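Local structure of 3-oxo-tetronate kinase (Haemophilus influenzae, 1YZY) at residues R154-D157 and A158-K161; E209-A212 and D213-L216; S256-T259 and N260-E264; E284-I287 and E288-Y291. The protein phosphorylates the hydroxyl at carbon 4 of 3-oxo-tetronate with ATP, acting as a four-carbon acid sugar kinase. All coordinates share one frame; numbering follows the deposited sequence.

Interaction 1: residues R154-D157 and A158-K161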
loop_
_atom_site.group_PDB
_atom_site.type_symbol
_atom_site.label_atom_id
_atom_site.label_comp_id
_atom_site.label_asym_id
_atom_site.label_seq_id
_atom_site.Cartn_x
_atom_site.Cartn_y
_atom_site.Cartn_z
ATOM N N ARG A 154 20.277 -15.704 -9.596
ATOM C CA ARG A 154 19.949 -17.126 -9.502
ATOM C C ARG A 154 18.465 -17.326 -9.213
ATOM O O ARG A 154 17.842 -18.249 -9.747
ATOM C CB ARG A 154 20.798 -17.830 -8.426
ATOM C CG ARG A 154 22.256 -18.068 -8.837
ATOM C CD ARG A 154 22.919 -19.172 -8.028
ATOM N NE ARG A 154 22.954 -18.919 -6.582
ATOM C CZ ARG A 154 24.043 -18.576 -5.896
ATOM N NH1 ARG A 154 25.214 -18.417 -6.506
ATOM N NH2 ARG A 154 23.975 -18.449 -4.583
ATOM N N LEU A 155 17.922 -16.481 -8.339
ATOM C CA LEU A 155 16.510 -16.537 -7.981
ATOM C C LEU A 155 15.653 -16.225 -9.197
ATOM O O LEU A 155 14.665 -16.912 -9.459
ATOM C CB LEU A 155 16.192 -15.532 -6.875
ATOM C CG LEU A 155 16.747 -15.845 -5.500
ATOM C CD1 LEU A 155 16.513 -14.660 -4.590
ATOM C CD2 LEU A 155 16.112 -17.121 -4.949
ATOM N N MET A 156 16.017 -15.182 -9.931
ATOM C CA MET A 156 15.252 -14.813 -11.107
ATOM C C MET A 156 15.374 -15.844 -12.229
ATOM O O MET A 156 14.389 -16.145 -12.912
ATOM C CB MET A 156 15.666 -13.428 -11.612
ATOM C CG MET A 156 14.865 -12.952 -12.834
ATOM S SD MET A 156 13.107 -12.651 -12.557
ATOM C CE MET A 156 12.642 -12.007 -14.166
ATOM N N ASP A 157 16.579 -16.374 -12.421
ATOM C CA ASP A 157 16.834 -17.356 -13.475
ATOM C C ASP A 157 15.997 -18.616 -13.319
ATOM O O ASP A 157 15.633 -19.255 -14.306
ATOM C CB ASP A 157 18.318 -17.746 -13.515
ATOM C CG ASP A 157 19.182 -16.753 -14.286
ATOM O OD1 ASP A 157 18.659 -15.778 -14.874
ATOM O OD2 ASP A 157 20.410 -16.964 -14.305
ATOM N N ALA A 158 15.754 -19.003 -12.076
ATOM C CA ALA A 158 14.964 -20.187 -11.779
ATOM C C ALA A 158 13.532 -20.096 -12.309
ATOM O O ALA A 158 12.992 -21.076 -12.823
ATOM C CB ALA A 158 14.944 -20.416 -10.290
ATOM N N GLN A 159 12.949 -18.904 -12.229
ATOM C CA GLN A 159 11.568 -18.662 -12.651
ATOM C C GLN A 159 11.378 -17.842 -13.921
ATOM O O GLN A 159 10.242 -17.505 -14.274
ATOM C CB GLN A 159 10.806 -17.963 -11.525
ATOM C CG GLN A 159 11.693 -16.830 -11.027
ATOM C CD GLN A 159 11.070 -16.036 -9.915
ATOM O OE1 GLN A 159 10.296 -15.122 -10.164
ATOM N NE2 GLN A 159 11.421 -16.363 -8.681
ATOM N N ALA A 160 12.463 -17.473 -14.591
ATOM C CA ALA A 160 12.342 -16.669 -15.798
ATOM C C ALA A 160 12.660 -17.432 -17.081
ATOM O O ALA A 160 13.290 -18.488 -17.049
ATOM C CB ALA A 160 13.222 -15.434 -15.688
ATOM N N LYS A 161 12.169 -16.914 -18.205
ATOM C CA LYS A 161 12.409 -17.520 -19.510
ATOM C C LYS A 161 13.757 -17.052 -20.077
ATOM O O LYS A 161 14.308 -17.683 -20.981
ATOM C CB LYS A 161 11.293 -17.146 -20.495
ATOM C CG LYS A 161 10.329 -18.274 -20.845
ATOM C CD LYS A 161 9.322 -18.542 -19.741
ATOM C CE LYS A 161 8.458 -19.760 -20.059
ATOM N NZ LYS A 161 9.210 -21.051 -19.942
HETATM O O HOH W 1 13.288 -18.910 -7.928
#

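Interaction 2: residues E209-A212 and D213-L216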
loop_
_atom_site.group_PDB
_atom_site.type_symbol
_atom_site.label_atom_id
_atom_site.label_comp_id
_atom_site.label_asym_id
_atom_site.label_seq_id
_atom_site.Cartn_x
_atom_site.Cartn_y
_atom_site.Cartn_z
ATOM N N GLU A 209 17.734 7.629 -12.518
ATOM C CA GLU A 209 18.117 8.477 -13.637
ATOM C C GLU A 209 18.436 7.630 -14.868
ATOM O O GLU A 209 18.107 8.005 -15.996
ATOM C CB GLU A 209 19.334 9.316 -13.241
ATOM C CG GLU A 209 19.228 10.784 -13.620
ATOM C CD GLU A 209 20.007 11.123 -14.870
ATOM O OE1 GLU A 209 21.254 11.215 -14.784
ATOM O OE2 GLU A 209 19.375 11.306 -15.933
ATOM N N ALA A 210 19.085 6.491 -14.642
ATOM C CA ALA A 210 19.455 5.582 -15.724
ATOM C C ALA A 210 18.232 4.957 -16.429
ATOM O O ALA A 210 18.214 4.819 -17.656
ATOM C CB ALA A 210 20.393 4.493 -15.186
ATOM N N VAL A 211 17.220 4.580 -15.647
ATOM C CA VAL A 211 16.004 3.973 -16.184
ATOM C C VAL A 211 14.906 4.980 -16.547
ATOM O O VAL A 211 13.739 4.615 -16.677
ATOM C CB VAL A 211 15.414 2.933 -15.196
ATOM C CG1 VAL A 211 16.392 1.792 -14.975
ATOM C CG2 VAL A 211 15.061 3.593 -13.882
ATOM N N ALA A 212 15.286 6.231 -16.765
ATOM C CA ALA A 212 14.336 7.289 -17.100
ATOM C C ALA A 212 13.538 7.091 -18.389
ATOM O O ALA A 212 12.511 7.741 -18.589
ATOM C CB ALA A 212 15.057 8.616 -17.151
ATOM N N ASP A 213 14.043 6.266 -19.298
ATOM C CA ASP A 213 13.354 6.035 -20.563
ATOM C C ASP A 213 12.912 4.595 -20.777
ATOM O O ASP A 213 12.463 4.239 -21.871
ATOM C CB ASP A 213 14.216 6.498 -21.741
ATOM C CG ASP A 213 14.369 8.008 -21.791
ATOM O OD1 ASP A 213 13.337 8.717 -21.802
ATOM O OD2 ASP A 213 15.523 8.488 -21.817
ATOM N N PHE A 214 13.108 3.757 -19.761
ATOM C CA PHE A 214 12.691 2.363 -19.817
ATOM C C PHE A 214 11.158 2.306 -19.863
ATOM O O PHE A 214 10.483 2.996 -19.102
ATOM C CB PHE A 214 13.170 1.612 -18.574
ATOM C CG PHE A 214 14.531 0.995 -18.710
ATOM C CD1 PHE A 214 15.599 1.724 -19.227
ATOM C CD2 PHE A 214 14.756 -0.306 -18.275
ATOM C CE1 PHE A 214 16.872 1.162 -19.299
ATOM C CE2 PHE A 214 16.025 -0.875 -18.343
ATOM C CZ PHE A 214 17.085 -0.140 -18.855
ATOM N N LYS A 215 10.622 1.489 -20.768
ATOM C CA LYS A 215 9.178 1.316 -20.918
ATOM C C LYS A 215 8.664 0.546 -19.701
ATOM O O LYS A 215 7.504 0.689 -19.306
ATOM C CB LYS A 215 8.896 0.504 -22.178
ATOM C CG LYS A 215 7.653 0.880 -22.923
ATOM C CD LYS A 215 7.884 2.122 -23.751
ATOM C CE LYS A 215 6.620 2.522 -24.511
ATOM N NZ LYS A 215 5.474 2.901 -23.620
ATOM N N LEU A 216 9.539 -0.293 -19.143
ATOM C CA LEU A 216 9.236 -1.120 -17.977
ATOM C C LEU A 216 10.402 -1.296 -16.988
ATOM O O LEU A 216 11.546 -1.510 -17.385
ATOM C CB LEU A 216 8.783 -2.513 -18.434
ATOM C CG LEU A 216 8.629 -3.561 -17.331
ATOM C CD1 LEU A 216 7.433 -3.212 -16.450
ATOM C CD2 LEU A 216 8.468 -4.940 -17.934
HETATM O O HOH W 2 16.813 5.382 -19.875
#

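Interaction 3: residues S256-T259 and N260-E264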
loop_
_atom_site.group_PDB
_atom_site.type_symbol
_atom_site.label_atom_id
_atom_site.label_comp_id
_atom_site.label_asym_id
_atom_site.label_seq_id
_atom_site.Cartn_x
_atom_site.Cartn_y
_atom_site.Cartn_z
ATOM N N SER A 256 -6.210 -3.448 19.742
ATOM C CA SER A 256 -4.766 -3.554 19.879
ATOM C C SER A 256 -4.270 -2.568 20.928
ATOM O O SER A 256 -4.938 -1.582 21.234
ATOM C CB SER A 256 -4.071 -3.303 18.540
ATOM O OG SER A 256 -4.037 -4.495 17.764
ATOM N N VAL A 257 -3.111 -2.861 21.501
ATOM C CA VAL A 257 -2.521 -2.011 22.524
ATOM C C VAL A 257 -2.467 -0.533 22.137
ATOM O O VAL A 257 -2.803 0.334 22.953
ATOM C CB VAL A 257 -1.099 -2.494 22.902
ATOM C CG1 VAL A 257 -1.186 -3.810 23.651
ATOM C CG2 VAL A 257 -0.238 -2.658 21.642
ATOM N N MET A 258 -2.034 -0.254 20.907
ATOM C CA MET A 258 -1.926 1.122 20.424
ATOM C C MET A 258 -3.277 1.810 20.243
ATOM O O MET A 258 -3.431 2.985 20.589
ATOM C CB MET A 258 -1.120 1.178 19.124
ATOM C CG MET A 258 -0.972 2.581 18.557
ATOM S SD MET A 258 -0.624 3.802 19.839
ATOM C CE MET A 258 1.103 3.529 20.115
ATOM N N THR A 259 -4.255 1.075 19.723
ATOM C CA THR A 259 -5.585 1.632 19.507
ATOM C C THR A 259 -6.285 1.947 20.833
ATOM O O THR A 259 -6.928 2.991 20.972
ATOM C CB THR A 259 -6.463 0.688 18.657
ATOM O OG1 THR A 259 -5.816 0.433 17.404
ATOM C CG2 THR A 259 -7.825 1.321 18.390
ATOM N N ASN A 260 -6.149 1.052 21.806
ATOM C CA ASN A 260 -6.761 1.247 23.108
ATOM C C ASN A 260 -6.284 2.533 23.750
ATOM O O ASN A 260 -7.038 3.197 24.459
ATOM C CB ASN A 260 -6.455 0.078 24.027
ATOM C CG ASN A 260 -7.640 -0.826 24.212
ATOM O OD1 ASN A 260 -8.481 -0.599 25.086
ATOM N ND2 ASN A 260 -7.720 -1.866 23.396
ATOM N N LYS A 261 -5.019 2.865 23.523
ATOM C CA LYS A 261 -4.440 4.084 24.068
ATOM C C LYS A 261 -4.924 5.302 23.292
ATOM O O LYS A 261 -5.146 6.361 23.879
ATOM C CB LYS A 261 -2.910 4.010 24.043
ATOM C CG LYS A 261 -2.330 2.973 24.996
ATOM C CD LYS A 261 -0.807 2.939 24.947
ATOM C CE LYS A 261 -0.310 2.555 23.559
ATOM N NZ LYS A 261 1.173 2.513 23.472
ATOM N N GLN A 262 -5.054 5.156 21.974
ATOM C CA GLN A 262 -5.513 6.247 21.111
ATOM C C GLN A 262 -6.971 6.606 21.419
ATOM O O GLN A 262 -7.390 7.752 21.239
ATOM C CB GLN A 262 -5.358 5.865 19.629
ATOM C CG GLN A 262 -3.910 5.694 19.171
ATOM C CD GLN A 262 -3.798 5.075 17.787
ATOM O OE1 GLN A 262 -4.418 4.059 17.502
ATOM N NE2 GLN A 262 -3.017 5.696 16.920
ATOM N N VAL A 263 -7.744 5.603 21.833
ATOM C CA VAL A 263 -9.153 5.782 22.190
ATOM C C VAL A 263 -9.228 6.419 23.578
ATOM O O VAL A 263 -10.007 7.339 23.816
ATOM C CB VAL A 263 -9.909 4.415 22.205
ATOM C CG1 VAL A 263 -11.278 4.562 22.853
ATOM C CG2 VAL A 263 -10.059 3.870 20.786
ATOM N N GLU A 264 -8.412 5.900 24.485
ATOM C CA GLU A 264 -8.338 6.375 25.856
ATOM C C GLU A 264 -7.891 7.843 25.914
ATOM O O GLU A 264 -8.214 8.566 26.863
ATOM C CB GLU A 264 -7.355 5.493 26.629
ATOM C CG GLU A 264 -7.820 5.067 28.010
ATOM C CD GLU A 264 -7.560 6.119 29.072
ATOM O OE1 GLU A 264 -6.442 6.129 29.631
ATOM O OE2 GLU A 264 -8.472 6.929 29.356
#

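Interaction 4: residues E284-I287 and E288-Y291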
loop_
_atom_site.group_PDB
_atom_site.type_symbol
_atom_site.label_atom_id
_atom_site.label_comp_id
_atom_site.label_asym_id
_atom_site.label_seq_id
_atom_site.Cartn_x
_atom_site.Cartn_y
_atom_site.Cartn_z
ATOM N N GLU A 284 -32.485 -4.218 17.734
ATOM C CA GLU A 284 -32.650 -3.926 16.310
ATOM C C GLU A 284 -32.581 -2.439 15.967
ATOM O O GLU A 284 -32.315 -2.068 14.820
ATOM C CB GLU A 284 -33.973 -4.501 15.802
ATOM C CG GLU A 284 -34.096 -6.007 15.939
ATOM C CD GLU A 284 -35.364 -6.531 15.301
ATOM O OE1 GLU A 284 -35.401 -6.631 14.057
ATOM O OE2 GLU A 284 -36.329 -6.833 16.039
ATOM N N ASN A 285 -32.855 -1.593 16.952
ATOM C CA ASN A 285 -32.829 -0.150 16.748
ATOM C C ASN A 285 -31.489 0.469 17.100
ATOM O O ASN A 285 -31.363 1.692 17.117
ATOM C CB ASN A 285 -33.912 0.528 17.591
ATOM C CG ASN A 285 -35.305 0.127 17.177
ATOM O OD1 ASN A 285 -35.748 0.425 16.064
ATOM N ND2 ASN A 285 -36.014 -0.545 18.074
ATOM N N TYR A 286 -30.491 -0.370 17.362
ATOM C CA TYR A 286 -29.164 0.107 17.738
ATOM C C TYR A 286 -28.498 0.982 16.690
ATOM O O TYR A 286 -27.828 1.951 17.022
ATOM C CB TYR A 286 -28.241 -1.059 18.081
ATOM C CG TYR A 286 -27.203 -0.681 19.099
ATOM C CD1 TYR A 286 -27.564 0.025 20.245
ATOM C CD2 TYR A 286 -25.859 -1.022 18.928
ATOM C CE1 TYR A 286 -26.623 0.385 21.205
ATOM C CE2 TYR A 286 -24.897 -0.665 19.888
ATOM C CZ TYR A 286 -25.292 0.039 21.026
ATOM O OH TYR A 286 -24.377 0.397 21.993
ATOM N N ILE A 287 -28.633 0.605 15.429
ATOM C CA ILE A 287 -28.036 1.375 14.355
ATOM C C ILE A 287 -28.712 2.739 14.247
ATOM O O ILE A 287 -28.054 3.741 13.965
ATOM C CB ILE A 287 -28.101 0.589 13.026
ATOM C CG1 ILE A 287 -27.210 -0.659 13.139
ATOM C CG2 ILE A 287 -27.679 1.471 11.850
ATOM C CD1 ILE A 287 -27.351 -1.645 12.007
ATOM N N GLU A 288 -30.019 2.781 14.481
ATOM C CA GLU A 288 -30.749 4.043 14.411
ATOM C C GLU A 288 -30.380 4.947 15.577
ATOM O O GLU A 288 -30.322 6.163 15.429
ATOM C CB GLU A 288 -32.261 3.808 14.393
ATOM C CG GLU A 288 -33.092 5.078 14.123
ATOM C CD GLU A 288 -32.905 5.645 12.717
ATOM O OE1 GLU A 288 -32.581 4.871 11.785
ATOM O OE2 GLU A 288 -33.102 6.868 12.536
ATOM N N GLN A 289 -30.154 4.352 16.743
ATOM C CA GLN A 289 -29.785 5.121 17.923
ATOM C C GLN A 289 -28.410 5.763 17.715
ATOM O O GLN A 289 -28.229 6.950 17.979
ATOM C CB GLN A 289 -29.758 4.226 19.163
ATOM C CG GLN A 289 -29.598 5.001 20.462
ATOM C CD GLN A 289 -29.090 4.145 21.604
ATOM O OE1 GLN A 289 -29.293 2.933 21.628
ATOM N NE2 GLN A 289 -28.428 4.778 22.566
ATOM N N LEU A 290 -27.446 4.958 17.275
ATOM C CA LEU A 290 -26.085 5.422 17.019
ATOM C C LEU A 290 -26.055 6.512 15.955
ATOM O O LEU A 290 -25.252 7.443 16.044
ATOM C CB LEU A 290 -25.197 4.264 16.553
ATOM C CG LEU A 290 -24.908 3.090 17.484
ATOM C CD1 LEU A 290 -24.210 2.009 16.702
ATOM C CD2 LEU A 290 -24.059 3.539 18.648
ATOM N N TYR A 291 -26.866 6.345 14.913
ATOM C CA TYR A 291 -26.943 7.317 13.822
ATOM C C TYR A 291 -27.392 8.680 14.333
ATOM O O TYR A 291 -26.796 9.709 13.997
ATOM C CB TYR A 291 -27.917 6.826 12.744
ATOM C CG TYR A 291 -28.295 7.872 11.716
ATOM C CD1 TYR A 291 -27.432 8.198 10.669
ATOM C CD2 TYR A 291 -29.525 8.525 11.777
ATOM C CE1 TYR A 291 -27.788 9.143 9.710
ATOM C CE2 TYR A 291 -29.888 9.474 10.823
ATOM C CZ TYR A 291 -29.018 9.774 9.793
ATOM O OH TYR A 291 -29.390 10.678 8.827
#

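Interaction 1: residues R154-D157 and A158-K161
Ala158 N donates to Arg154 O at 3.2 Å in a regular i-to-i+4 helical bond, whereas Gln159 N reaches back three residues to Met156 O in a weak bond, and by Ala160 the backbone has opened into an extended conformation. Met156 and Ala160 make the apolar part of the contact. With CG anti to the backbone N (chi1 -178°), a bend at the next torsion turns the methionine chain so that CE meets Ala160 CB at 3.8 Å; both side chains also touch Tyr193 of strand 193-196. Gln159 turns elsewhere. Its CG stands between its own backbone N and carbonyl carbon (chi1 47°), a position that brings it to 3.4 Å from Leu155 O, and the extended chain beyond carries the amide past that carbonyl. A water bridges the two residues, donating to Leu155 O at 2.9 Å and accepting from Gln159 NE2 at 3.2 Å. The rest of this buried amide is held from outside: OE1 accepts from Gly94 N in helix 93-104, and NE2 donates to Ser87 OG. Polar ends on other sides of the helix are tied down as well, Asp157 OD1 to Thr164 OG1 and Arg154 NH2 to Asp149 in a salt bridge. The arrangement is that of the last turn of a helix, 152-159, where the backbone opens at Ala160 before strand 164-167, here within the sugar-binding N-terminal domain and away from the probable ATP-binding residues.

Interaction 2: residues E209-A212 and D213-L216
Val211 sets CG1 opposite its carbonyl carbon (chi1 -62°), and Phe214 swings its ring to the corresponding side of its own backbone (chi1 -90°), so that the methyl comes down over the aromatic face. CG1 of Val211 is 4.1 Å from the centroid of the Phe214 ring and only 4° off its normal, a nearly vertical CH-pi contact; Val211 CB backs it up against Phe214 CG at the near end of the ring. A type I beta turn from Val211 to Phe214 brings the pair together, closed by Phe214 N donating to Val211 O at 3.3 Å. A water links the turn to the helix: it accepts from Asp213 N at 3.0 Å and donates to Ala210 O at 2.7 Å, joining the end of helix 202-210 to the loop. Phe183 of helix 176-188 touches Val211 and meets the Phe214 ring at an inclined angle, while Phe214 O accepts from Gln76 NE2. One direct backbone bond closes the turn and a water ties it to the helix; dispersion between methyl and ring probably adds to the hold as the chain passes from helix 202-210 into strand 216-219.

Interaction 3: residues S256-T259 and N260-E264
The Gln262 amide has Met258 CG near its carbon, 3.8 Å from Gln262 CD, while its OE1 comes to 3.4 Å from Thr259 CA. OE1 and Thr259 OG1 both accept from Lys395 NZ, and NE2 donates to Lys401 O, so bonds at both ends of the amide fix its rotation. The other flat group, the Asn260 amide, is anchored through ND2 to Val310 O. Beyond its contact with Gln262, Met258 bends twice (chi2 42°, chi3 79°) and crosses Lys261 at about a right angle, its CE 3.5 Å from Lys261 NZ. The aliphatic part of that lysine folds back along the helix, with CG 3.4 Å from Val257 O. Val263 N binds Thr259 O at 2.9 Å, and the methyls of the two residues meet at 4.2 Å between Thr259 CG2 and Val263 CG2. Ser256 occupies the N-cap position without a capping bond from its side chain; its carbonyl O instead takes Asn260 N, at 3.0 Å. The Thr259 side chain lies about 4 Å (nearest atoms) from Ser254 and from Gly397, which probably bind ATP. Helix 257-266 follows strand 248-252 in the chain, with Val263 pressed on that strand and on strand 305-307, and Gln262 against helix 404-410.

Interaction 4: residues E284-I287 and E288-Y291
Tyr286 and Leu290, one helical turn apart, form the compact side of this contact, whereas Asn285 and Gln289 lie on its exposed side. Leu290 CG sits over one face of the tyrosine ring and 3.2 Å from Tyr286 O; its CD1 branch reaches Tyr286 CD2 at 4.1 Å. Both side chains also rest on Phe273 of strand 272-274. The backbone follows suit, Leu290 N giving Tyr286 O a bond of 3.0 Å. On the looser side, Gln289 stretches out with CG anti to its backbone N (chi1 -171°) and passes obliquely by the ring, bringing OE1 to 3.7 Å from Tyr286 CD1. Its amide plane is turned 76° from the ring plane, and though exposed, this residue touches Phe273 too. Asn285, at the N-cap, supplies no capping bond from its side chain, but its carbonyl O accepts Gln289 N at 2.9 Å. Glu288 binds Gln292 NE2 through OE2, and Tyr291 has a cation-pi partner in Lys341. This is the first turn of an amphipathic helix, 286-295 of the nucleotide-binding domain, packed against strand 272-274 and helix 324-345.

Overall arrangement
Each interaction joins segments that follow one another directly, so none closes a long loop; the four come in series along the chain, without nesting or crossing. Interaction 1, at the end of helix 152-159, and interaction 2, where helix 202-210 gives way to strand 216-219, both belong to the sugar-binding N-terminal domain, their centres about 22 Å apart. Helix 93-104 is a common neighbour of both. Interactions 3 and 4 begin helices 257-266 and 286-295 of the nucleotide-binding domain, with centres about 25 Å apart and, between them in sequence, strand 272-274. The two pairs lie on opposite sides of the chain's centre, and interaction 3 alone adjoins the probable ATP site.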